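Local coordinates for protein cyclodipeptide synthase, BtCDPS (Bacillus thermoamylovorans, PDB 6ZTU) that probably makes cyclodipeptides by transferring aminoacyl groups, most likely delivered by aminoacyl-tRNAs, at residues Gln47-Ser52 / Arg95-Ala100; Tyr111-Phe116 / Val174-Ala179; Asn123-Asn128 / Glu180-Leu185. All coordinates share one frame; numbering follows the deposited sequence.

Interaction 1. Residues Gln47-Ser52 / Arg95-Ala100; sequences QLIDWS and RFSEEA
Ile49 on helix 42-55 meets Ser97 and Ala100 on helix 79-103. Its two branches divide the work. The CG2 methyl lies against the methyl of Ala100, CG2 to CB 3.7 Å. This branch stands anti to the backbone N of Ile49, while CG1 lies beside that N and sends the longer branch toward Ser97. There CD1 rests on the helix backbone, 3.6 Å from Ser97 O, and touches Ser97 CB at 4.0 Å. The small residues Ser97 and Ala100 let the isoleucine come close to the backbone of their helix. The Ser97 hydroxyl turns back and is hydrogen-bonded to His93 O.

No hydrogen bond joins the two segments, and all three touching residues are buried. The outer side is looser and polar. Asp50 is partly exposed and makes no close contact with 95-100. Its carboxylate instead reaches just past that segment, to Lys103 by a salt bridge and to Asn104 by a hydrogen bond. Glu99 OE1 is hydrogen-bonded to Gln42 and His46.

Ile49 also touches Leu31. It therefore sits where helix 42-55, helix 79-103 and strand 28-32 meet, consistent with helices packed on the sheet of a Rossmann-like HUP domain.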
loop_
_atom_site.group_PDB
_atom_site.type_symbol
_atom_site.label_atom_id
_atom_site.label_comp_id
_atom_site.label_asym_id
_atom_site.label_seq_id
_atom_site.Cartn_x
_atom_site.Cartn_y
_atom_site.Cartn_z
ATOM N N GLN A 47 -10.156 10.888 7.901
ATOM C CA GLN A 47 -10.572 9.889 8.876
ATOM C C GLN A 47 -9.422 8.950 9.213
ATOM O O GLN A 47 -9.186 8.644 10.384
ATOM C CB GLN A 47 -11.763 9.103 8.339
ATOM C CG GLN A 47 -13.059 9.885 8.299
ATOM C CD GLN A 47 -14.249 8.958 8.191
ATOM O OE1 GLN A 47 -14.275 8.074 7.340
ATOM N NE2 GLN A 47 -15.234 9.143 9.063
ATOM N N LEU A 48 -8.690 8.488 8.192
ATOM C CA LEU A 48 -7.558 7.593 8.431
ATOM C C LEU A 48 -6.541 8.236 9.362
ATOM O O LEU A 48 -6.066 7.612 10.318
ATOM C CB LEU A 48 -6.882 7.218 7.113
ATOM C CG LEU A 48 -7.613 6.329 6.109
ATOM C CD1 LEU A 48 -6.784 6.244 4.840
ATOM C CD2 LEU A 48 -7.829 4.944 6.709
ATOM N N ILE A 49 -6.208 9.494 9.097
ATOM C CA ILE A 49 -5.147 10.161 9.836
ATOM C C ILE A 49 -5.635 10.596 11.212
ATOM O O ILE A 49 -4.898 10.502 12.195
ATOM C CB ILE A 49 -4.601 11.334 9.003
ATOM C CG1 ILE A 49 -3.824 10.792 7.793
ATOM C CG2 ILE A 49 -3.705 12.228 9.839
ATOM C CD1 ILE A 49 -3.531 11.825 6.731
ATOM N N ASP A 50 -6.887 11.051 11.317
ATOM C CA ASP A 50 -7.441 11.386 12.630
ATOM C C ASP A 50 -7.441 10.176 13.554
ATOM O O ASP A 50 -6.995 10.258 14.703
ATOM C CB ASP A 50 -8.862 11.932 12.488
ATOM C CG ASP A 50 -8.899 13.298 11.843
ATOM O OD1 ASP A 50 -7.859 13.986 11.848
ATOM O OD2 ASP A 50 -9.974 13.684 11.336
ATOM N N TRP A 51 -7.951 9.042 13.068
ATOM C CA TRP A 51 -7.939 7.816 13.855
ATOM C C TRP A 51 -6.517 7.377 14.173
ATOM O O TRP A 51 -6.225 6.980 15.304
ATOM C CB TRP A 51 -8.698 6.711 13.108
ATOM C CG TRP A 51 -8.666 5.362 13.773
ATOM C CD1 TRP A 51 -9.474 4.924 14.789
ATOM C CD2 TRP A 51 -7.796 4.276 13.454
ATOM N NE1 TRP A 51 -9.145 3.632 15.124
ATOM C CE2 TRP A 51 -8.120 3.208 14.318
ATOM C CE3 TRP A 51 -6.771 4.098 12.513
ATOM C CZ2 TRP A 51 -7.453 1.980 14.275
ATOM C CZ3 TRP A 51 -6.109 2.879 12.471
ATOM C CH2 TRP A 51 -6.452 1.834 13.346
ATOM N N SER A 52 -5.618 7.423 13.182
ATOM C CA SER A 52 -4.247 6.986 13.422
ATOM C C SER A 52 -3.571 7.863 14.461
ATOM O O SER A 52 -2.830 7.366 15.316
ATOM C CB SER A 52 -3.444 7.021 12.124
ATOM O OG SER A 52 -3.875 5.999 11.245
ATOM N N ARG A 95 -1.606 16.762 -0.515
ATOM C CA ARG A 95 -2.302 17.913 0.059
ATOM C C ARG A 95 -3.235 17.490 1.187
ATOM O O ARG A 95 -3.149 18.007 2.308
ATOM C CB ARG A 95 -3.089 18.652 -1.027
ATOM C CG ARG A 95 -3.853 19.880 -0.514
ATOM C CD ARG A 95 -4.765 20.469 -1.590
ATOM N NE ARG A 95 -4.284 20.149 -2.934
ATOM C CZ ARG A 95 -5.018 19.561 -3.876
ATOM N NH1 ARG A 95 -6.284 19.236 -3.629
ATOM N NH2 ARG A 95 -4.486 19.298 -5.066
ATOM N N PHE A 96 -4.133 16.541 0.906
ATOM C CA PHE A 96 -5.101 16.121 1.915
ATOM C C PHE A 96 -4.413 15.476 3.106
ATOM O O PHE A 96 -4.839 15.661 4.251
ATOM C CB PHE A 96 -6.115 15.148 1.310
ATOM C CG PHE A 96 -6.973 15.750 0.236
ATOM C CD1 PHE A 96 -7.228 17.116 0.215
ATOM C CD2 PHE A 96 -7.536 14.952 -0.748
ATOM C CE1 PHE A 96 -8.017 17.670 -0.777
ATOM C CE2 PHE A 96 -8.336 15.504 -1.737
ATOM C CZ PHE A 96 -8.569 16.867 -1.752
ATOM N N SER A 97 -3.372 14.682 2.857
ATOM C CA SER A 97 -2.652 14.068 3.966
ATOM C C SER A 97 -1.947 15.121 4.814
ATOM O O SER A 97 -1.984 15.057 6.045
ATOM C CB SER A 97 -1.649 13.041 3.437
ATOM O OG SER A 97 -2.326 12.024 2.713
ATOM N N GLU A 98 -1.287 16.084 4.169
ATOM C CA GLU A 98 -0.606 17.135 4.918
ATOM C C GLU A 98 -1.588 17.906 5.794
ATOM O O GLU A 98 -1.305 18.162 6.971
ATOM C CB GLU A 98 0.119 18.069 3.951
ATOM C CG GLU A 98 1.054 19.057 4.619
ATOM C CD GLU A 98 0.354 20.340 5.019
ATOM O OE1 GLU A 98 -0.688 20.669 4.406
ATOM O OE2 GLU A 98 0.845 21.015 5.952
ATOM N N GLU A 99 -2.756 18.265 5.240
ATOM C CA GLU A 99 -3.809 18.934 6.009
ATOM C C GLU A 99 -4.099 18.212 7.314
ATOM O O GLU A 99 -4.050 18.802 8.398
ATOM C CB GLU A 99 -5.102 19.005 5.199
ATOM C CG GLU A 99 -5.154 20.019 4.099
ATOM C CD GLU A 99 -6.453 19.914 3.321
ATOM O OE1 GLU A 99 -7.328 19.110 3.735
ATOM O OE2 GLU A 99 -6.594 20.621 2.297
ATOM N N ALA A 100 -4.430 16.920 7.218
ATOM C CA ALA A 100 -4.890 16.178 8.382
ATOM C C ALA A 100 -3.761 15.947 9.376
ATOM O O ALA A 100 -3.975 15.992 10.595
ATOM C CB ALA A 100 -5.507 14.851 7.934
#

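Interaction 2. Residues Tyr111-Phe116 / Val174-Ala179; sequences YTFSDF and VKYVLA
Strand 110-112 runs out into a type I beta turn from Thr112 to Asp115, which carries Phe113 to within 7.0 Å of Ala179, CA to CA, on helix 167-191. Thr112 O accepts from Asp115 N. Thr112 OG1 accepts from Ser114 N and closes an ST turn. Asp115 OD2 takes Thr112 N from above its carboxylate plane at 2.9 Å.

Phe113 carries the whole contact. Its CG sits between the backbone N and the carbonyl carbon, chi1 60°, which sends the ring toward the helix. The ring edge is turned to the face of Tyr176 in an offset edge-to-face pair, with centroids 5.3 Å apart and planes at 72°. CE2 and CZ of Phe113 are both 3.6 Å from Tyr176 CE1. One face of the Phe113 ring lies toward the backbone of Ala179, and CE1 is 3.6 Å from Ala179 CB. An alanine in place of Phe113 would remove this ring and would probably leave Tyr176 without its aromatic partner. Tyr176 also belongs to the pocket that holds hexane-1,2-diol.

Phe113 also packs on Glu67, Glu180 and Phe183. Its backbone is hydrogen-bonded to Leu63, at the end of strand 58-63. Ala179 O accepts from Tyr122 of helix 120-135. The turn therefore lies between the sheet edge and helix 167-191, with helix 120-135 alongside.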
loop_
_atom_site.group_PDB
_atom_site.type_symbol
_atom_site.label_atom_id
_atom_site.label_comp_id
_atom_site.label_asym_id
_atom_site.label_seq_id
_atom_site.Cartn_x
_atom_site.Cartn_y
_atom_site.Cartn_z
ATOM N N TYR A 111 5.689 9.768 2.161
ATOM C CA TYR A 111 6.649 9.309 1.162
ATOM C C TYR A 111 5.907 8.570 0.056
ATOM O O TYR A 111 4.794 8.081 0.262
ATOM C CB TYR A 111 7.699 8.369 1.773
ATOM C CG TYR A 111 8.334 8.944 3.007
ATOM C CD1 TYR A 111 7.794 8.719 4.267
ATOM C CD2 TYR A 111 9.456 9.748 2.906
ATOM C CE1 TYR A 111 8.368 9.279 5.394
ATOM C CE2 TYR A 111 10.032 10.305 4.024
ATOM C CZ TYR A 111 9.485 10.071 5.261
ATOM O OH TYR A 111 10.073 10.637 6.372
ATOM N N THR A 112 6.525 8.504 -1.124
ATOM C CA THR A 112 6.105 7.543 -2.140
ATOM C C THR A 112 6.997 6.310 -2.062
ATOM O O THR A 112 8.109 6.349 -1.517
ATOM C CB THR A 112 6.159 8.112 -3.569
ATOM O OG1 THR A 112 7.491 7.994 -4.094
ATOM C CG2 THR A 112 5.713 9.561 -3.617
ATOM N N PHE A 113 6.513 5.202 -2.634
ATOM C CA PHE A 113 7.385 4.035 -2.571
ATOM C C PHE A 113 8.585 4.130 -3.510
ATOM O O PHE A 113 9.392 3.199 -3.536
ATOM C CB PHE A 113 6.598 2.715 -2.786
ATOM C CG PHE A 113 5.855 2.574 -4.110
ATOM C CD1 PHE A 113 6.536 2.542 -5.323
ATOM C CD2 PHE A 113 4.488 2.361 -4.118
ATOM C CE1 PHE A 113 5.848 2.367 -6.528
ATOM C CE2 PHE A 113 3.788 2.174 -5.318
ATOM C CZ PHE A 113 4.477 2.176 -6.520
ATOM N N SER A 114 8.751 5.232 -4.246
ATOM C CA SER A 114 9.954 5.481 -5.031
ATOM C C SER A 114 11.003 6.304 -4.289
ATOM O O SER A 114 12.049 6.611 -4.872
ATOM C CB SER A 114 9.599 6.200 -6.334
ATOM O OG SER A 114 8.789 5.379 -7.157
ATOM N N ASP A 115 10.767 6.652 -3.028
ATOM C CA ASP A 115 11.647 7.565 -2.300
ATOM C C ASP A 115 12.784 6.852 -1.576
ATOM O O ASP A 115 13.455 7.476 -0.733
ATOM C CB ASP A 115 10.837 8.376 -1.281
ATOM C CG ASP A 115 9.923 9.397 -1.928
ATOM O OD1 ASP A 115 10.091 9.679 -3.129
ATOM O OD2 ASP A 115 9.038 9.923 -1.235
ATOM N N PHE A 116 13.025 5.571 -1.886
ATOM C CA PHE A 116 13.901 4.717 -1.085
ATOM C C PHE A 116 14.923 3.973 -1.947
ATOM O O PHE A 116 15.464 2.952 -1.537
ATOM C CB PHE A 116 13.059 3.756 -0.236
ATOM C CG PHE A 116 12.209 4.477 0.764
ATOM C CD1 PHE A 116 12.671 4.701 2.049
ATOM C CD2 PHE A 116 10.987 5.030 0.385
ATOM C CE1 PHE A 116 11.907 5.414 2.968
ATOM C CE2 PHE A 116 10.216 5.739 1.296
ATOM C CZ PHE A 116 10.677 5.941 2.581
ATOM N N VAL A 174 2.424 -5.303 -13.147
ATOM C CA VAL A 174 3.022 -5.965 -11.985
ATOM C C VAL A 174 4.290 -5.239 -11.541
ATOM O O VAL A 174 4.754 -5.436 -10.408
ATOM C CB VAL A 174 3.270 -7.464 -12.266
ATOM C CG1 VAL A 174 4.568 -7.681 -13.025
ATOM C CG2 VAL A 174 3.261 -8.283 -10.954
ATOM N N LYS A 175 4.858 -4.376 -12.389
ATOM C CA LYS A 175 5.975 -3.557 -11.933
ATOM C C LYS A 175 5.565 -2.677 -10.760
ATOM O O LYS A 175 6.381 -2.409 -9.866
ATOM C CB LYS A 175 6.514 -2.723 -13.097
ATOM C CG LYS A 175 7.226 -3.584 -14.128
ATOM C CD LYS A 175 7.538 -2.811 -15.393
ATOM C CE LYS A 175 8.113 -3.745 -16.442
ATOM N NZ LYS A 175 9.229 -4.545 -15.861
ATOM N N TYR A 176 4.312 -2.215 -10.754
ATOM C CA TYR A 176 3.762 -1.491 -9.612
ATOM C C TYR A 176 3.732 -2.371 -8.366
ATOM O O TYR A 176 4.151 -1.956 -7.276
ATOM C CB TYR A 176 2.358 -1.001 -9.969
ATOM C CG TYR A 176 1.624 -0.294 -8.858
ATOM C CD1 TYR A 176 1.739 1.076 -8.681
ATOM C CD2 TYR A 176 0.791 -0.993 -8.002
ATOM C CE1 TYR A 176 1.075 1.722 -7.659
ATOM C CE2 TYR A 176 0.126 -0.356 -6.987
ATOM C CZ TYR A 176 0.270 1.002 -6.821
ATOM O OH TYR A 176 -0.405 1.638 -5.811
ATOM N N VAL A 177 3.201 -3.583 -8.511
ATOM C CA VAL A 177 3.106 -4.524 -7.392
ATOM C C VAL A 177 4.484 -4.781 -6.796
ATOM O O VAL A 177 4.679 -4.729 -5.572
ATOM C CB VAL A 177 2.452 -5.834 -7.868
ATOM C CG1 VAL A 177 2.508 -6.899 -6.771
ATOM C CG2 VAL A 177 1.012 -5.590 -8.272
ATOM N N LEU A 178 5.463 -5.079 -7.654
ATOM C CA LEU A 178 6.780 -5.433 -7.145
ATOM C C LEU A 178 7.434 -4.253 -6.438
ATOM O O LEU A 178 8.137 -4.447 -5.440
ATOM C CB LEU A 178 7.668 -5.952 -8.278
ATOM C CG LEU A 178 7.100 -7.177 -9.017
ATOM C CD1 LEU A 178 8.029 -7.638 -10.142
ATOM C CD2 LEU A 178 6.805 -8.333 -8.061
ATOM N N ALA A 179 7.202 -3.024 -6.926
ATOM C CA ALA A 179 7.792 -1.843 -6.307
ATOM C C ALA A 179 7.165 -1.508 -4.955
ATOM O O ALA A 179 7.852 -0.944 -4.091
ATOM C CB ALA A 179 7.659 -0.635 -7.245
#

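Interaction 3. Residues Asn123-Asn128 / Glu180-Leu185; sequences NEVYQN and ELPFFL. With 0RE ((2S)-hexane-1,2-diol), chain B.
The Tyr126 ring and Pro182 meet obliquely, and the nearer touch is at the root of the tyrosine: Pro182 CG lies 3.8 Å from Tyr126 N and 4.0 Å from Tyr126 CB. The Phe184 ring lies on helix 167-191, as Pro182 does, but takes no part in the contact with helix 120-135. Glu180 O and the diol O01 lie at its edge, in plane. The second diol oxygen, O04, approaches obliquely, 3.6 Å from Phe184 CZ. Trp204 meets this ring too, with planes at about 55°.

Val125 carries the contact from helix 120-135. Its CG1 methyl is anti to the backbone N, chi1 174°, and faces the other helix. It lies 3.7 Å from Pro182 CB and 3.8 Å from Leu185 CD1. Pro182 and Leu185 are three residues apart, so they sit on one side of helix 167-191. No hydrogen bond crosses between the helices.

This is a steep helix-helix packing. The axes of the two segments approach to 8.7 Å at a crossing angle of 107°. Proline has no N-H to give to the turn before, and helix 167-191 is kinked here: Phe183 N is hydrogen-bonded to Glu180 O, not to Ala179 O.

The opposite side of that helix lines the ligand pocket. Glu180 points away from helix 120-135, and its chain runs extended beyond CG. Its OE1 accepts from O01 of hexane-1,2-diol at 2.9 Å. OE1 also lies 3.5 Å from C07 of the ligand's carbon chain. Gly32, Ile33, Leu62, Leu63, Ala64, Tyr176 and Tyr200 complete the pocket.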
loop_
_atom_site.group_PDB
_atom_site.type_symbol
_atom_site.label_atom_id
_atom_site.label_comp_id
_atom_site.label_asym_id
_atom_site.label_seq_id
_atom_site.Cartn_x
_atom_site.Cartn_y
_atom_site.Cartn_z
ATOM N N ASN A 123 16.012 -1.790 -1.083
ATOM C CA ASN A 123 16.594 -2.368 -2.288
ATOM C C ASN A 123 16.784 -3.867 -2.141
ATOM O O ASN A 123 16.535 -4.621 -3.086
ATOM C CB ASN A 123 17.926 -1.691 -2.609
ATOM C CG ASN A 123 17.737 -0.364 -3.317
ATOM O OD1 ASN A 123 16.771 -0.182 -4.063
ATOM N ND2 ASN A 123 18.652 0.572 -3.092
ATOM N N GLU A 124 17.223 -4.322 -0.968
ATOM C CA GLU A 124 17.473 -5.750 -0.810
ATOM C C GLU A 124 16.171 -6.540 -0.779
ATOM O O GLU A 124 16.087 -7.623 -1.366
ATOM C CB GLU A 124 18.316 -5.984 0.432
ATOM C CG GLU A 124 19.716 -5.422 0.201
ATOM C CD GLU A 124 20.735 -5.876 1.218
ATOM O OE1 GLU A 124 20.378 -6.022 2.403
ATOM O OE2 GLU A 124 21.900 -6.080 0.815
ATOM N N VAL A 125 15.138 -6.006 -0.133
ATOM C CA VAL A 125 13.837 -6.680 -0.192
ATOM C C VAL A 125 13.296 -6.679 -1.618
ATOM O O VAL A 125 12.773 -7.693 -2.104
ATOM C CB VAL A 125 12.859 -6.021 0.793
ATOM C CG1 VAL A 125 11.459 -6.618 0.633
ATOM C CG2 VAL A 125 13.363 -6.211 2.212
ATOM N N TYR A 126 13.404 -5.541 -2.312
ATOM C CA TYR A 126 12.981 -5.454 -3.709
ATOM C C TYR A 126 13.698 -6.488 -4.569
ATOM O O TYR A 126 13.071 -7.161 -5.400
ATOM C CB TYR A 126 13.256 -4.036 -4.229
ATOM C CG TYR A 126 12.698 -3.681 -5.593
ATOM C CD1 TYR A 126 11.408 -4.017 -5.957
ATOM C CD2 TYR A 126 13.454 -2.940 -6.483
ATOM C CE1 TYR A 126 10.897 -3.676 -7.189
ATOM C CE2 TYR A 126 12.954 -2.584 -7.716
ATOM C CZ TYR A 126 11.676 -2.958 -8.068
ATOM O OH TYR A 126 11.176 -2.595 -9.304
ATOM N N GLN A 127 15.019 -6.628 -4.383
ATOM C CA GLN A 127 15.773 -7.646 -5.115
ATOM C C GLN A 127 15.255 -9.045 -4.810
ATOM O O GLN A 127 15.196 -9.897 -5.705
ATOM C CB GLN A 127 17.261 -7.570 -4.776
ATOM C CG GLN A 127 17.977 -6.295 -5.238
ATOM C CD GLN A 127 19.274 -6.070 -4.450
ATOM O OE1 GLN A 127 19.925 -7.029 -4.029
ATOM N NE2 GLN A 127 19.647 -4.808 -4.244
ATOM N N ASN A 128 14.927 -9.319 -3.542
ATOM C CA ASN A 128 14.341 -10.619 -3.200
ATOM C C ASN A 128 13.011 -10.826 -3.909
ATOM O O ASN A 128 12.730 -11.916 -4.420
ATOM C CB ASN A 128 14.120 -10.746 -1.693
ATOM C CG ASN A 128 15.403 -10.957 -0.930
ATOM O OD1 ASN A 128 16.357 -11.527 -1.444
ATOM N ND2 ASN A 128 15.428 -10.499 0.317
ATOM N N GLU A 180 5.873 -1.807 -4.755
ATOM C CA GLU A 180 5.226 -1.502 -3.476
ATOM C C GLU A 180 5.430 -2.614 -2.454
ATOM O O GLU A 180 5.371 -2.359 -1.246
ATOM C CB GLU A 180 3.721 -1.264 -3.661
ATOM C CG GLU A 180 2.952 -2.515 -4.120
ATOM C CD GLU A 180 1.429 -2.353 -4.142
ATOM O OE1 GLU A 180 0.898 -1.377 -3.571
ATOM O OE2 GLU A 180 0.755 -3.224 -4.757
ATOM N N LEU A 181 5.648 -3.844 -2.913
ATOM C CA LEU A 181 5.717 -4.975 -1.988
ATOM C C LEU A 181 6.748 -4.839 -0.870
ATOM O O LEU A 181 6.456 -5.316 0.238
ATOM C CB LEU A 181 5.967 -6.275 -2.766
ATOM C CG LEU A 181 4.704 -6.994 -3.227
ATOM C CD1 LEU A 181 5.089 -8.227 -4.029
ATOM C CD2 LEU A 181 3.823 -7.404 -2.030
ATOM N N PRO A 182 7.942 -4.251 -1.056
ATOM C CA PRO A 182 8.858 -4.186 0.094
ATOM C C PRO A 182 8.250 -3.516 1.314
ATOM O O PRO A 182 8.660 -3.839 2.437
ATOM C CB PRO A 182 10.060 -3.396 -0.448
ATOM C CG PRO A 182 10.053 -3.692 -1.918
ATOM C CD PRO A 182 8.579 -3.710 -2.277
ATOM N N PHE A 183 7.287 -2.602 1.140
ATOM C CA PHE A 183 6.665 -1.972 2.305
ATOM C C PHE A 183 5.668 -2.894 2.996
ATOM O O PHE A 183 5.510 -2.800 4.215
ATOM C CB PHE A 183 5.996 -0.653 1.915
ATOM C CG PHE A 183 6.988 0.430 1.661
ATOM C CD1 PHE A 183 7.503 1.155 2.727
ATOM C CD2 PHE A 183 7.477 0.663 0.388
ATOM C CE1 PHE A 183 8.462 2.125 2.514
ATOM C CE2 PHE A 183 8.429 1.640 0.180
ATOM C CZ PHE A 183 8.918 2.354 1.245
ATOM N N PHE A 184 5.007 -3.788 2.245
ATOM C CA PHE A 184 4.191 -4.834 2.861
ATOM C C PHE A 184 5.047 -5.782 3.688
ATOM O O PHE A 184 4.595 -6.315 4.707
ATOM C CB PHE A 184 3.475 -5.677 1.795
ATOM C CG PHE A 184 2.389 -4.968 1.017
ATOM C CD1 PHE A 184 2.678 -3.920 0.155
ATOM C CD2 PHE A 184 1.070 -5.427 1.088
ATOM C CE1 PHE A 184 1.667 -3.318 -0.590
ATOM C CE2 PHE A 184 0.053 -4.830 0.338
ATOM C CZ PHE A 184 0.358 -3.773 -0.504
ATOM N N LEU A 185 6.260 -6.077 3.212
ATOM C CA LEU A 185 7.105 -7.097 3.814
ATOM C C LEU A 185 7.959 -6.553 4.948
ATOM O O LEU A 185 8.197 -7.258 5.939
ATOM C CB LEU A 185 8.031 -7.711 2.758
ATOM C CG LEU A 185 7.334 -8.423 1.599
ATOM C CD1 LEU A 185 8.340 -8.756 0.511
ATOM C CD2 LEU A 185 6.646 -9.676 2.132
HETATM O O01 0RE B . -1.639 -1.336 -2.272
HETATM C C02 0RE B . -2.500 -0.571 -1.489
HETATM C C03 0RE B . -1.706 0.018 -0.327
HETATM O O04 0RE B . -1.535 -0.957 0.666
HETATM C C05 0RE B . -0.358 0.498 -0.851
HETATM C C06 0RE B . -0.566 1.580 -1.909
HETATM C C07 0RE B . 0.791 1.927 -2.511
HETATM C C08 0RE B . 1.102 3.350 -2.083
#

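In the fold
All three contacts lie in one chain. Interaction 1 closes before the other two open. Its centre is about 21 Å from that of interaction 2 and about 26 Å from that of interaction 3, on the opposite side of the chain's centre. Helix 79-103 leads on to strand 110-112, an outermost strand of the sheet, and so from interaction 1 to interaction 2. Interactions 2 and 3 alternate along the chain, share helix 167-191 and have centres about 9 Å apart. They touch: Phe116 CD2 lies 3.5 Å from Phe183 CZ. Together they supply Tyr176, Glu180 and Phe184 to the diol pocket, while interaction 1 supplies none, its Ser97 side chain lying about 10 Å from the diol.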